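Local coordinates for endo-1,4-beta-xylanase (Uncultured bacterium, PDB 7AX7), which removes acetyl groups from acetylated xylan, using cobalt(II), as the carbohydrate esterase family 4 (CE4) domain of a multidomain xylanase, at residues A[16-21]-A[46-51]; A[23-28]-A[163-168]; A[68-73]-A[105-110]; A[76-81]-A[111-116]. One frame throughout, in Å; residues are numbered along the deposited sequence.

Contact 1 of 4, residues A[16-21]-A[46-51]; sequences STTSDV and LSIMQR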
loop_
_atom_site.group_PDB
_atom_site.type_symbol
_atom_site.label_atom_id
_atom_site.label_comp_id
_atom_site.label_asym_id
_atom_site.label_seq_id
_atom_site.Cartn_x
_atom_site.Cartn_y
_atom_site.Cartn_z
ATOM N N SER A 16 -12.726 6.641 6.115
ATOM C CA SER A 16 -13.968 6.655 5.354
ATOM C C SER A 16 -13.683 6.860 3.873
ATOM O O SER A 16 -14.422 6.357 3.023
ATOM C CB SER A 16 -14.912 7.736 5.892
ATOM O OG SER A 16 -14.475 9.024 5.504
ATOM N N THR A 17 -12.597 7.565 3.544
ATOM C CA THR A 17 -12.220 7.713 2.147
ATOM C C THR A 17 -11.923 6.359 1.519
ATOM O O THR A 17 -12.231 6.130 0.339
ATOM C CB THR A 17 -11.017 8.647 2.023
ATOM O OG1 THR A 17 -11.357 9.936 2.559
ATOM C CG2 THR A 17 -10.592 8.788 0.566
ATOM N N THR A 18 -11.327 5.447 2.296
ATOM C CA THR A 18 -11.084 4.089 1.814
ATOM C C THR A 18 -12.317 3.501 1.133
ATOM O O THR A 18 -12.205 2.844 0.093
ATOM C CB THR A 18 -10.656 3.179 2.967
ATOM O OG1 THR A 18 -9.472 3.693 3.589
ATOM C CG2 THR A 18 -10.393 1.757 2.447
ATOM N N SER A 19 -13.500 3.701 1.725
ATOM C CA SER A 19 -14.712 3.113 1.160
ATOM C C SER A 19 -14.964 3.615 -0.254
ATOM O O SER A 19 -15.469 2.870 -1.103
ATOM C CB SER A 19 -15.913 3.416 2.056
ATOM O OG SER A 19 -15.740 2.811 3.320
ATOM N N ASP A 20 -14.630 4.878 -0.525
ATOM C CA ASP A 20 -14.785 5.410 -1.876
ATOM C C ASP A 20 -13.760 4.798 -2.823
ATOM O O ASP A 20 -14.059 4.558 -4.000
ATOM C CB ASP A 20 -14.657 6.934 -1.860
ATOM C CG ASP A 20 -15.731 7.604 -1.013
ATOM O OD1 ASP A 20 -16.918 7.227 -1.123
ATOM O OD2 ASP A 20 -15.383 8.510 -0.234
ATOM N N VAL A 21 -12.538 4.564 -2.331
ATOM C CA VAL A 21 -11.549 3.870 -3.144
ATOM C C VAL A 21 -12.061 2.477 -3.492
ATOM O O VAL A 21 -11.998 2.045 -4.652
ATOM C CB VAL A 21 -10.189 3.828 -2.413
ATOM C CG1 VAL A 21 -9.186 2.940 -3.156
ATOM C CG2 VAL A 21 -9.622 5.246 -2.240
ATOM N N LEU A 46 -13.662 -1.525 11.213
ATOM C CA LEU A 46 -13.825 -2.965 11.014
ATOM C C LEU A 46 -14.537 -3.291 9.705
ATOM O O LEU A 46 -14.072 -4.126 8.922
ATOM C CB LEU A 46 -14.597 -3.561 12.192
ATOM C CG LEU A 46 -15.013 -5.023 12.023
ATOM C CD1 LEU A 46 -13.780 -5.917 11.931
ATOM C CD2 LEU A 46 -15.906 -5.449 13.182
ATOM N N SER A 47 -15.685 -2.661 9.460
ATOM C CA SER A 47 -16.472 -3.053 8.304
ATOM C C SER A 47 -15.730 -2.748 7.010
ATOM O O SER A 47 -15.885 -3.481 6.028
ATOM C CB SER A 47 -17.846 -2.381 8.343
ATOM O OG SER A 47 -17.733 -0.976 8.285
ATOM N N ILE A 48 -14.881 -1.719 7.009
ATOM C CA ILE A 48 -14.076 -1.404 5.830
ATOM C C ILE A 48 -13.017 -2.480 5.612
ATOM O O ILE A 48 -12.832 -2.980 4.495
ATOM C CB ILE A 48 -13.448 -0.006 5.978
ATOM C CG1 ILE A 48 -14.531 1.078 5.926
ATOM C CG2 ILE A 48 -12.339 0.243 4.928
ATOM C CD1 ILE A 48 -14.040 2.448 6.435
ATOM N N MET A 49 -12.319 -2.868 6.685
ATOM C CA MET A 49 -11.323 -3.931 6.572
ATOM C C MET A 49 -11.969 -5.259 6.174
ATOM O O MET A 49 -11.389 -6.030 5.400
ATOM C CB MET A 49 -10.558 -4.068 7.889
ATOM C CG MET A 49 -9.846 -2.776 8.311
ATOM S SD MET A 49 -8.945 -2.900 9.868
ATOM C CE MET A 49 -7.906 -4.336 9.558
ATOM N N GLN A 50 -13.164 -5.553 6.697
ATOM C CA GLN A 50 -13.852 -6.768 6.274
ATOM C C GLN A 50 -14.122 -6.742 4.773
ATOM O O GLN A 50 -13.921 -7.749 4.080
ATOM C CB GLN A 50 -15.161 -6.939 7.043
ATOM C CG GLN A 50 -15.007 -7.265 8.528
ATOM C CD GLN A 50 -16.355 -7.352 9.224
ATOM O OE1 GLN A 50 -17.171 -6.436 9.132
ATOM N NE2 GLN A 50 -16.598 -8.465 9.910
ATOM N N ARG A 51 -14.574 -5.595 4.257
ATOM C CA ARG A 51 -14.827 -5.465 2.827
ATOM C C ARG A 51 -13.531 -5.560 2.019
ATOM O O ARG A 51 -13.511 -6.160 0.939
ATOM C CB ARG A 51 -15.550 -4.145 2.547
ATOM C CG ARG A 51 -15.939 -3.936 1.086
ATOM C CD ARG A 51 -16.560 -2.557 0.837
ATOM N NE ARG A 51 -16.813 -2.332 -0.589
ATOM C CZ ARG A 51 -17.063 -1.146 -1.134
ATOM N NH1 ARG A 51 -17.091 -0.050 -0.382
ATOM N NH2 ARG A 51 -17.263 -1.051 -2.443
HETATM O O HOH W 1 -16.579 0.285 2.626
#
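Ile48 of helix 46-54 packs against Thr18 and Ser19 of helix 16-28, joining two successive outer helices of the curled parallel-sheet fold of the NodB homology family. The short segments run in nearly the same direction, 27° apart, as expected of helices that lead from strand 4-11 to strand 33-36 and from there to strand 58-61. The two branches of Ile48 divide the work. Its CG2, anti to the backbone N, presses on Thr18 CG2 at 3.5 Å, slightly tighter than usual van der Waals contact. Its other branch lies beside the serine, with Ile48 CG1 3.4 Å from Ser19 OG. Threonine suits its place because it offers a methyl to the isoleucine while its OG1 bonds to Asp154. Ser19 is small enough to admit CG1 and CD1 of Ile48 beside its hydroxyl. Nearly one helical turn beyond Ile48, Arg51 stretches toward the other helix, its chain extended from CG to NE. A water in the guanidinium plane accepts from Arg51 NH1 at 3.1 Å and is hydrogen-bonded to Ser19 OG at 2.8 Å. Arg51 NH2 forms salt bridges with Asp23 and Glu26, farther along helix 16-28. A small apolar contact thus gives way to a polar margin, where two carboxylates and a water hold the guanidinium and would be expected to stabilise its positive charge.

Contact 2 of 4, residues A[23-28]-A[163-168]; sequences DILERY and QALPQI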
loop_
_atom_site.group_PDB
_atom_site.type_symbol
_atom_site.label_atom_id
_atom_site.label_comp_id
_atom_site.label_asym_id
_atom_site.label_seq_id
_atom_site.Cartn_x
_atom_site.Cartn_y
_atom_site.Cartn_z
ATOM N N ASP A 23 -15.187 1.333 -3.634
ATOM C CA ASP A 23 -16.268 1.422 -4.610
ATOM C C ASP A 23 -15.715 1.425 -6.024
ATOM O O ASP A 23 -16.234 0.732 -6.906
ATOM C CB ASP A 23 -17.100 2.683 -4.371
ATOM C CG ASP A 23 -17.946 2.607 -3.110
ATOM O OD1 ASP A 23 -18.099 1.502 -2.541
ATOM O OD2 ASP A 23 -18.452 3.668 -2.690
ATOM N N ILE A 24 -14.641 2.187 -6.247
ATOM C CA ILE A 24 -14.057 2.300 -7.581
ATOM C C ILE A 24 -13.329 1.010 -7.959
ATOM O O ILE A 24 -13.484 0.491 -9.071
ATOM C CB ILE A 24 -13.126 3.524 -7.639
ATOM C CG1 ILE A 24 -13.945 4.817 -7.535
ATOM C CG2 ILE A 24 -12.245 3.489 -8.890
ATOM C CD1 ILE A 24 -13.109 6.037 -7.108
ATOM N N LEU A 25 -12.512 0.481 -7.046
ATOM C CA LEU A 25 -11.842 -0.786 -7.315
ATOM C C LEU A 25 -12.851 -1.877 -7.643
ATOM O O LEU A 25 -12.647 -2.660 -8.577
ATOM C CB LEU A 25 -10.975 -1.193 -6.121
ATOM C CG LEU A 25 -9.813 -0.266 -5.724
ATOM C CD1 LEU A 25 -9.111 -0.824 -4.499
ATOM C CD2 LEU A 25 -8.816 -0.076 -6.879
ATOM N N GLU A 26 -13.954 -1.939 -6.898
ATOM C CA GLU A 26 -14.969 -2.953 -7.177
ATOM C C GLU A 26 -15.589 -2.742 -8.552
ATOM O O GLU A 26 -15.813 -3.706 -9.296
ATOM C CB GLU A 26 -16.050 -2.931 -6.097
ATOM C CG GLU A 26 -17.164 -3.960 -6.284
ATOM C CD GLU A 26 -18.181 -3.925 -5.143
ATOM O OE1 GLU A 26 -18.355 -2.844 -4.535
ATOM O OE2 GLU A 26 -18.801 -4.973 -4.852
ATOM N N ARG A 27 -15.876 -1.485 -8.902
ATOM C CA ARG A 27 -16.501 -1.184 -10.186
ATOM C C ARG A 27 -15.661 -1.717 -11.339
ATOM O O ARG A 27 -16.199 -2.277 -12.299
ATOM C CB ARG A 27 -16.713 0.331 -10.303
ATOM C CG ARG A 27 -17.400 0.844 -11.569
ATOM C CD ARG A 27 -17.243 2.378 -11.674
ATOM N NE ARG A 27 -17.528 3.034 -10.396
ATOM C CZ ARG A 27 -17.051 4.218 -10.016
ATOM N NH1 ARG A 27 -16.240 4.922 -10.803
ATOM N NH2 ARG A 27 -17.388 4.696 -8.830
ATOM N N TYR A 28 -14.336 -1.557 -11.259
ATOM C CA TYR A 28 -13.413 -1.991 -12.304
ATOM C C TYR A 28 -12.874 -3.408 -12.099
ATOM O O TYR A 28 -12.061 -3.869 -12.910
ATOM C CB TYR A 28 -12.241 -0.999 -12.407
ATOM C CG TYR A 28 -12.621 0.307 -13.075
ATOM C CD1 TYR A 28 -12.646 0.423 -14.468
ATOM C CD2 TYR A 28 -12.977 1.416 -12.317
ATOM C CE1 TYR A 28 -13.005 1.625 -15.084
ATOM C CE2 TYR A 28 -13.338 2.616 -12.919
ATOM C CZ TYR A 28 -13.354 2.714 -14.293
ATOM O OH TYR A 28 -13.712 3.914 -14.871
ATOM N N GLN A 163 -11.012 11.069 -6.924
ATOM C CA GLN A 163 -11.390 11.589 -8.234
ATOM C C GLN A 163 -10.457 11.079 -9.324
ATOM O O GLN A 163 -10.896 10.793 -10.441
ATOM C CB GLN A 163 -11.394 13.120 -8.220
ATOM C CG GLN A 163 -12.502 13.739 -7.404
ATOM C CD GLN A 163 -12.326 15.247 -7.250
ATOM O OE1 GLN A 163 -11.496 15.719 -6.458
ATOM N NE2 GLN A 163 -13.095 16.009 -8.015
ATOM N N ALA A 164 -9.168 10.950 -9.011
ATOM C CA ALA A 164 -8.172 10.552 -10.002
ATOM C C ALA A 164 -8.238 9.069 -10.338
ATOM O O ALA A 164 -7.893 8.681 -11.455
ATOM C CB ALA A 164 -6.772 10.898 -9.494
ATOM N N LEU A 165 -8.677 8.231 -9.399
ATOM C CA LEU A 165 -8.504 6.791 -9.566
ATOM C C LEU A 165 -9.202 6.210 -10.803
ATOM O O LEU A 165 -8.610 5.330 -11.454
ATOM C CB LEU A 165 -8.965 6.086 -8.284
ATOM C CG LEU A 165 -8.675 4.585 -8.204
ATOM C CD1 LEU A 165 -7.180 4.302 -8.331
ATOM C CD2 LEU A 165 -9.215 4.001 -6.912
ATOM N N PRO A 166 -10.415 6.626 -11.190
ATOM C CA PRO A 166 -11.017 6.000 -12.381
ATOM C C PRO A 166 -10.194 6.184 -13.645
ATOM O O PRO A 166 -10.019 5.213 -14.391
ATOM C CB PRO A 166 -12.396 6.671 -12.465
ATOM C CG PRO A 166 -12.735 6.916 -11.011
ATOM C CD PRO A 166 -11.410 7.420 -10.445
ATOM N N GLN A 167 -9.673 7.392 -13.905
ATOM C CA GLN A 167 -8.814 7.589 -15.074
ATOM C C GLN A 167 -7.559 6.733 -14.989
ATOM O O GLN A 167 -7.068 6.234 -16.008
ATOM C CB GLN A 167 -8.410 9.058 -15.220
ATOM C CG GLN A 167 -9.504 10.015 -15.689
ATOM C CD GLN A 167 -9.072 11.490 -15.598
ATOM O OE1 GLN A 167 -9.471 12.209 -14.678
ATOM N NE2 GLN A 167 -8.260 11.934 -16.554
ATOM N N ILE A 168 -6.991 6.602 -13.791
ATOM C CA ILE A 168 -5.774 5.814 -13.634
ATOM C C ILE A 168 -6.026 4.362 -14.026
ATOM O O ILE A 168 -5.270 3.777 -14.810
ATOM C CB ILE A 168 -5.228 5.925 -12.196
ATOM C CG1 ILE A 168 -4.750 7.356 -11.909
ATOM C CG2 ILE A 168 -4.071 4.903 -11.982
ATOM C CD1 ILE A 168 -4.453 7.632 -10.423
#
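Ile24 reaches from helix 16-28 to both Leu165 and Pro166 of helix 159-174. Its CB already lies 4.0 Å from Leu165 CD2. At the first branch, Ile24 CG2 comes closer to that same methyl, 3.7 Å from Leu165 CD2, and also touches Leu165 CG. The other branch starts with CG1 anti to the carbonyl carbon (chi1 -68°) and ends in CD1, which rests 4.0 Å from Pro166 CD and equally near Pro166 CG. A branched residue suits this place because one methyl can serve each neighbour. Leu25 adds a second methyl to the same spot, its CD2 4.1 Å from Leu165 CD2, the two side chains crossing at about a right angle.

The two segments are nearly parallel, 19° apart with axes 10.1 Å from each other: both helices lie outside the parallel sheet, and their preceding strands, 4-11 and 148-153, are paired. Helix 159-174 is kinked at Pro166, which has no backbone N-H to give to the preceding turn; its ring instead supplies an apolar surface toward helix 16-28. Beyond the isoleucine, Arg27 brings NH1 to Pro166 CG, and its bent chain lays one guanidinium face over Ile24 CA of its own helix. Tyr28 crosses Pro166 at about a right angle, with Tyr28 OH 3.9 Å from Pro166 CB and Tyr28 CE2 4.1 Å from Pro166 CA. An alanine here would probably leave CA and CB of Pro166 without the ring and hydroxyl that touch them, and open a gap beside Ile169, which the tyrosine also touches.

Contact 3 of 4, residues A[68-73]-A[105-110]; sequences DMTNMS and AVNNTM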
loop_
_atom_site.group_PDB
_atom_site.type_symbol
_atom_site.label_atom_id
_atom_site.label_comp_id
_atom_site.label_asym_id
_atom_site.label_seq_id
_atom_site.Cartn_x
_atom_site.Cartn_y
_atom_site.Cartn_z
ATOM N N ASP A 68 7.939 8.880 12.430
ATOM C CA ASP A 68 9.233 8.680 11.789
ATOM C C ASP A 68 10.022 7.663 12.603
ATOM O O ASP A 68 10.498 7.964 13.703
ATOM C CB ASP A 68 9.984 10.004 11.682
ATOM C CG ASP A 68 11.294 9.877 10.919
ATOM O OD1 ASP A 68 11.857 8.770 10.863
ATOM O OD2 ASP A 68 11.766 10.888 10.374
ATOM N N MET A 69 10.148 6.452 12.077
ATOM C CA MET A 69 10.728 5.366 12.857
ATOM C C MET A 69 12.255 5.382 12.855
ATOM O O MET A 69 12.868 4.551 13.538
ATOM C CB MET A 69 10.179 4.023 12.350
ATOM C CG MET A 69 8.636 3.957 12.404
ATOM S SD MET A 69 7.855 2.466 11.734
ATOM C CE MET A 69 8.411 1.193 12.868
ATOM N N THR A 70 12.886 6.312 12.133
ATOM C CA THR A 70 14.320 6.502 12.316
ATOM C C THR A 70 14.639 7.147 13.660
ATOM O O THR A 70 15.802 7.150 14.074
ATOM C CB THR A 70 14.930 7.335 11.171
ATOM O OG1 THR A 70 14.498 8.702 11.252
ATOM C CG2 THR A 70 14.541 6.758 9.818
ATOM N N ASN A 71 13.635 7.652 14.376
ATOM C CA ASN A 71 13.855 8.238 15.691
ATOM C C ASN A 71 13.386 7.327 16.823
ATOM O O ASN A 71 13.157 7.801 17.941
ATOM C CB ASN A 71 13.178 9.608 15.758
ATOM C CG ASN A 71 13.590 10.507 14.597
ATOM O OD1 ASN A 71 12.755 11.103 13.915
ATOM N ND2 ASN A 71 14.878 10.580 14.355
ATOM N N MET A 72 13.272 6.023 16.563
ATOM C CA MET A 72 12.718 5.067 17.517
ATOM C C MET A 72 13.748 4.016 17.912
ATOM O O MET A 72 14.603 3.621 17.114
ATOM C CB MET A 72 11.483 4.347 16.943
ATOM C CG MET A 72 10.201 5.144 16.966
ATOM S SD MET A 72 8.762 4.191 16.390
ATOM C CE MET A 72 8.993 2.679 17.256
ATOM N N SER A 73 13.638 3.539 19.150
ATOM C CA SER A 73 14.497 2.459 19.605
ATOM C C SER A 73 14.100 1.145 18.933
ATOM O O SER A 73 12.982 0.982 18.433
ATOM C CB SER A 73 14.403 2.312 21.119
ATOM O OG SER A 73 13.092 1.919 21.486
ATOM N N ALA A 105 10.913 6.953 5.562
ATOM C CA ALA A 105 12.075 7.234 6.398
ATOM C C ALA A 105 12.572 5.909 6.968
ATOM O O ALA A 105 11.877 5.271 7.768
ATOM C CB ALA A 105 11.726 8.223 7.511
ATOM N N VAL A 106 13.772 5.500 6.555
ATOM C CA VAL A 106 14.343 4.216 6.949
ATOM C C VAL A 106 15.810 4.412 7.308
ATOM O O VAL A 106 16.523 5.172 6.643
ATOM C CB VAL A 106 14.208 3.168 5.826
ATOM C CG1 VAL A 106 12.794 3.164 5.269
ATOM C CG2 VAL A 106 15.198 3.464 4.733
ATOM N N ASN A 107 16.261 3.708 8.353
ATOM C CA ASN A 107 17.660 3.706 8.785
ATOM C C ASN A 107 18.077 2.270 9.118
ATOM O O ASN A 107 17.285 1.327 9.006
ATOM C CB ASN A 107 17.876 4.653 9.981
ATOM C CG ASN A 107 17.143 4.200 11.235
ATOM O OD1 ASN A 107 16.412 3.209 11.213
ATOM N ND2 ASN A 107 17.337 4.922 12.336
ATOM N N ASN A 108 19.335 2.102 9.545
ATOM C CA ASN A 108 19.844 0.764 9.849
ATOM C C ASN A 108 19.015 0.085 10.934
ATOM O O ASN A 108 18.731 -1.114 10.853
ATOM C CB ASN A 108 21.312 0.821 10.297
ATOM C CG ASN A 108 22.257 1.262 9.199
ATOM O OD1 ASN A 108 23.343 1.766 9.485
ATOM N ND2 ASN A 108 21.856 1.085 7.943
ATOM N N THR A 109 18.656 0.829 11.982
ATOM C CA THR A 109 17.936 0.227 13.100
ATOM C C THR A 109 16.624 -0.405 12.640
ATOM O O THR A 109 16.298 -1.528 13.040
ATOM C CB THR A 109 17.712 1.283 14.184
ATOM O OG1 THR A 109 18.986 1.788 14.595
ATOM C CG2 THR A 109 16.994 0.698 15.405
ATOM N N MET A 110 15.884 0.279 11.755
ATOM C CA MET A 110 14.651 -0.297 11.219
ATOM C C MET A 110 14.926 -1.594 10.462
ATOM O O MET A 110 14.267 -2.615 10.699
ATOM C CB MET A 110 13.944 0.719 10.315
ATOM C CG MET A 110 13.312 1.853 11.087
ATOM S SD MET A 110 12.793 3.219 10.060
ATOM C CE MET A 110 11.386 2.457 9.239
HETATM O O HOH W 2 9.628 5.634 9.226
HETATM O O HOH W 3 15.500 3.927 14.587
#
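Water carries the polar links between Met69 and its neighbours Ala105 and Asn107, although Asn107 ND2 stands only 3.2 Å from Thr70 O, at an angle too poor for a hydrogen bond. One water accepts from Met69 N and donates to Ala105 O at 2.7 Å. A second donates to Met69 O and Met72 O and accepts from Asn107 ND2. The contact joins the loop after strand 58-61, not far beyond the cobalt ligand His66, to the start of helix 108-113. Asn107 is the N-cap of that helix: its OD1 accepts from Met110 N at 3.0 Å, while its amide nitrogen remains directed to the water. Asparagine suits the place because one amide supplies both an acceptor and a donor. Asp68 makes an Asx turn, in which OD1 accepts from Thr70 N at 3.0 Å and also from Thr70 OG1 at 2.7 Å, both from the same face of the carboxylate. An alanine in place of Asp68 would probably leave both Thr70 donors without this acceptor and the turn less firmly fixed. Ala105, small enough to fit against the carboxylate, sets its CB 3.4 Å from Asp68 OD1. Thr70 turns CG2 toward the backbone between Ala105 and Val106. Deeper in, Met110 SD lies 3.6 Å from Met69 CB, and the bend at chi3 (71°) turns Met110 CE to 3.7 Å from the same Met69 CB.

Contact 4 of 4, residues A[76-81]-A[111-116]; sequences NIRNEM and YQNIDY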
loop_
_atom_site.group_PDB
_atom_site.type_symbol
_atom_site.label_atom_id
_atom_site.label_comp_id
_atom_site.label_asym_id
_atom_site.label_seq_id
_atom_site.Cartn_x
_atom_site.Cartn_y
_atom_site.Cartn_z
ATOM N N ASN A 76 10.923 -0.352 20.472
ATOM C CA ASN A 76 9.684 0.314 20.102
ATOM C C ASN A 76 9.310 0.019 18.655
ATOM O O ASN A 76 8.127 -0.164 18.346
ATOM C CB ASN A 76 9.802 1.812 20.361
ATOM C CG ASN A 76 9.540 2.163 21.821
ATOM O OD1 ASN A 76 8.886 1.407 22.534
ATOM N ND2 ASN A 76 10.051 3.300 22.268
ATOM N N ILE A 77 10.302 -0.041 17.759
ATOM C CA ILE A 77 10.048 -0.483 16.388
ATOM C C ILE A 77 9.391 -1.859 16.393
ATOM O O ILE A 77 8.349 -2.070 15.760
ATOM C CB ILE A 77 11.352 -0.473 15.568
ATOM C CG1 ILE A 77 11.806 0.969 15.284
ATOM C CG2 ILE A 77 11.179 -1.208 14.244
ATOM C CD1 ILE A 77 13.194 1.049 14.707
ATOM N N ARG A 78 9.968 -2.812 17.133
ATOM C CA ARG A 78 9.408 -4.163 17.128
ATOM C C ARG A 78 7.983 -4.184 17.676
ATOM O O ARG A 78 7.118 -4.888 17.141
ATOM C CB ARG A 78 10.302 -5.119 17.917
ATOM C CG ARG A 78 11.678 -5.362 17.294
ATOM C CD ARG A 78 12.455 -6.419 18.088
ATOM N NE ARG A 78 13.691 -6.795 17.413
ATOM C CZ ARG A 78 13.756 -7.631 16.378
ATOM N NH1 ARG A 78 12.648 -8.182 15.892
ATOM N NH2 ARG A 78 14.930 -7.922 15.825
ATOM N N ASN A 79 7.717 -3.431 18.749
ATOM C CA ASN A 79 6.358 -3.363 19.278
ATOM C C ASN A 79 5.389 -2.807 18.240
ATOM O O ASN A 79 4.295 -3.349 18.048
ATOM C CB ASN A 79 6.316 -2.517 20.552
ATOM C CG ASN A 79 6.999 -3.191 21.720
ATOM O OD1 ASN A 79 7.296 -4.385 21.668
ATOM N ND2 ASN A 79 7.253 -2.429 22.787
ATOM N N GLU A 80 5.773 -1.721 17.562
ATOM C CA GLU A 80 4.912 -1.161 16.523
ATOM C C GLU A 80 4.542 -2.221 15.484
ATOM O O GLU A 80 3.372 -2.371 15.121
ATOM C CB GLU A 80 5.595 0.035 15.858
ATOM C CG GLU A 80 5.705 1.269 16.753
ATOM C CD GLU A 80 4.815 2.418 16.307
ATOM O OE1 GLU A 80 4.326 2.408 15.157
ATOM O OE2 GLU A 80 4.613 3.345 17.112
ATOM N N MET A 81 5.531 -2.980 15.006
ATOM C CA MET A 81 5.262 -3.988 13.981
ATOM C C MET A 81 4.369 -5.105 14.518
ATOM O O MET A 81 3.354 -5.461 13.898
ATOM C CB MET A 81 6.579 -4.552 13.454
ATOM C CG MET A 81 7.512 -3.494 12.866
ATOM S SD MET A 81 6.746 -2.577 11.515
ATOM C CE MET A 81 6.497 -3.956 10.372
ATOM N N TYR A 111 15.889 -1.569 9.534
ATOM C CA TYR A 111 16.191 -2.772 8.764
ATOM C C TYR A 111 16.597 -3.942 9.660
ATOM O O TYR A 111 16.286 -5.098 9.346
ATOM C CB TYR A 111 17.301 -2.490 7.754
ATOM C CG TYR A 111 16.858 -1.848 6.452
ATOM C CD1 TYR A 111 15.992 -2.505 5.580
ATOM C CD2 TYR A 111 17.354 -0.609 6.071
ATOM C CE1 TYR A 111 15.611 -1.927 4.377
ATOM C CE2 TYR A 111 16.986 -0.024 4.872
ATOM C CZ TYR A 111 16.114 -0.683 4.032
ATOM O OH TYR A 111 15.764 -0.088 2.845
ATOM N N GLN A 112 17.299 -3.667 10.764
ATOM C CA GLN A 112 17.733 -4.720 11.676
ATOM C C GLN A 112 16.584 -5.296 12.498
ATOM O O GLN A 112 16.718 -6.399 13.043
ATOM C CB GLN A 112 18.813 -4.183 12.632
ATOM C CG GLN A 112 20.119 -3.732 11.957
ATOM C CD GLN A 112 21.002 -2.871 12.864
ATOM O OE1 GLN A 112 20.687 -2.655 14.032
ATOM N NE2 GLN A 112 22.114 -2.372 12.318
ATOM N N ASN A 113 15.470 -4.573 12.620
ATOM C CA ASN A 113 14.444 -4.932 13.589
ATOM C C ASN A 113 13.064 -5.078 12.972
ATOM O O ASN A 113 12.074 -5.095 13.710
ATOM C CB ASN A 113 14.408 -3.906 14.723
ATOM C CG ASN A 113 15.586 -4.067 15.669
ATOM O OD1 ASN A 113 15.626 -5.018 16.439
ATOM N ND2 ASN A 113 16.566 -3.167 15.585
ATOM N N ILE A 114 12.975 -5.191 11.649
ATOM C CA ILE A 114 11.718 -5.402 10.941
ATOM C C ILE A 114 11.899 -6.623 10.047
ATOM O O ILE A 114 12.816 -6.660 9.216
ATOM C CB ILE A 114 11.296 -4.162 10.130
ATOM C CG1 ILE A 114 11.029 -2.995 11.093
ATOM C CG2 ILE A 114 10.064 -4.454 9.269
ATOM C CD1 ILE A 114 10.677 -1.695 10.415
ATOM N N ASP A 115 11.030 -7.617 10.233
ATOM C CA ASP A 115 11.128 -8.933 9.615
ATOM C C ASP A 115 10.296 -9.072 8.347
ATOM O O ASP A 115 10.196 -10.178 7.800
ATOM C CB ASP A 115 10.709 -10.003 10.629
ATOM C CG ASP A 115 11.640 -10.058 11.823
ATOM O OD1 ASP A 115 12.864 -9.955 11.603
ATOM O OD2 ASP A 115 11.154 -10.182 12.969
ATOM N N TYR A 116 9.690 -8.002 7.876
ATOM C CA TYR A 116 8.954 -8.053 6.631
ATOM C C TYR A 116 9.748 -7.383 5.519
ATOM O O TYR A 116 10.562 -6.489 5.780
ATOM C CB TYR A 116 7.594 -7.355 6.766
ATOM C CG TYR A 116 6.693 -7.923 7.835
ATOM C CD1 TYR A 116 6.018 -9.122 7.635
ATOM C CD2 TYR A 116 6.496 -7.246 9.032
ATOM C CE1 TYR A 116 5.181 -9.639 8.597
ATOM C CE2 TYR A 116 5.656 -7.755 10.008
ATOM C CZ TYR A 116 5.002 -8.946 9.785
ATOM O OH TYR A 116 4.177 -9.454 10.760
HETATM O O HOH W 4 15.226 -8.773 12.693
#
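Ile114 fits against Ile77 and Met81 at the buried centre, where the end of helix 108-113 and the chain just after it meet helix 74-92. Ile77 CG2 lies 3.6 Å from Ile114 CG1, the two side chains crossing at about a right angle. Met81, bent at chi2 and chi3, brings CE to Ile114 CG2. The same methyl meets the edge of the Tyr116 ring, with Met81 CE 3.6 Å from Tyr116 CD2. A flexible methionine can thus meet both an aliphatic branch and a ring, while the tyrosine hydroxyl bonds to Ser85. Outward, Arg78 carries the polar edge. Its NE gives a weak hydrogen bond to Asn113 OD1 at 2.8 Å, bent to 118°, with the guanidinium and amide planes 88° apart. The other end of that amide, Asn113 ND2, donates to Thr109 O, which helps fix its rotation. Asn113 CA sits over one guanidinium face, toward the rim. At the guanidinium edge, Asp115 OD2 forms a long salt bridge with Arg78 NH1 at 3.8 Å, and a water accepts from Arg78 NH2. Directional bonding through that weak bond and long salt bridge is likely to be modest, with the apolar centre and the Asn113 backbone against the guanidinium sharing the packing.

How the contacts relate
From the N terminus, helix 16-28 enters first contact 1, which closes a short loop through strand 33-36 to helix 46-54, and then contact 2, whose partner on helix 159-174 comes much later. These two contacts cross along the chain and are joined by salt bridges from Arg51 to Asp23 and Glu26. Contacts 3 and 4 follow contact 1 in series and nest inside the long loop closed by contact 2. They cross each other, share helix 108-113, and touch where Met72 and Met110 pack on Ile77. Contact 2 lies on the opposite side of the chain's centre from contacts 3 and 4; the centres of contacts 2 and 3 are about 34 Å apart.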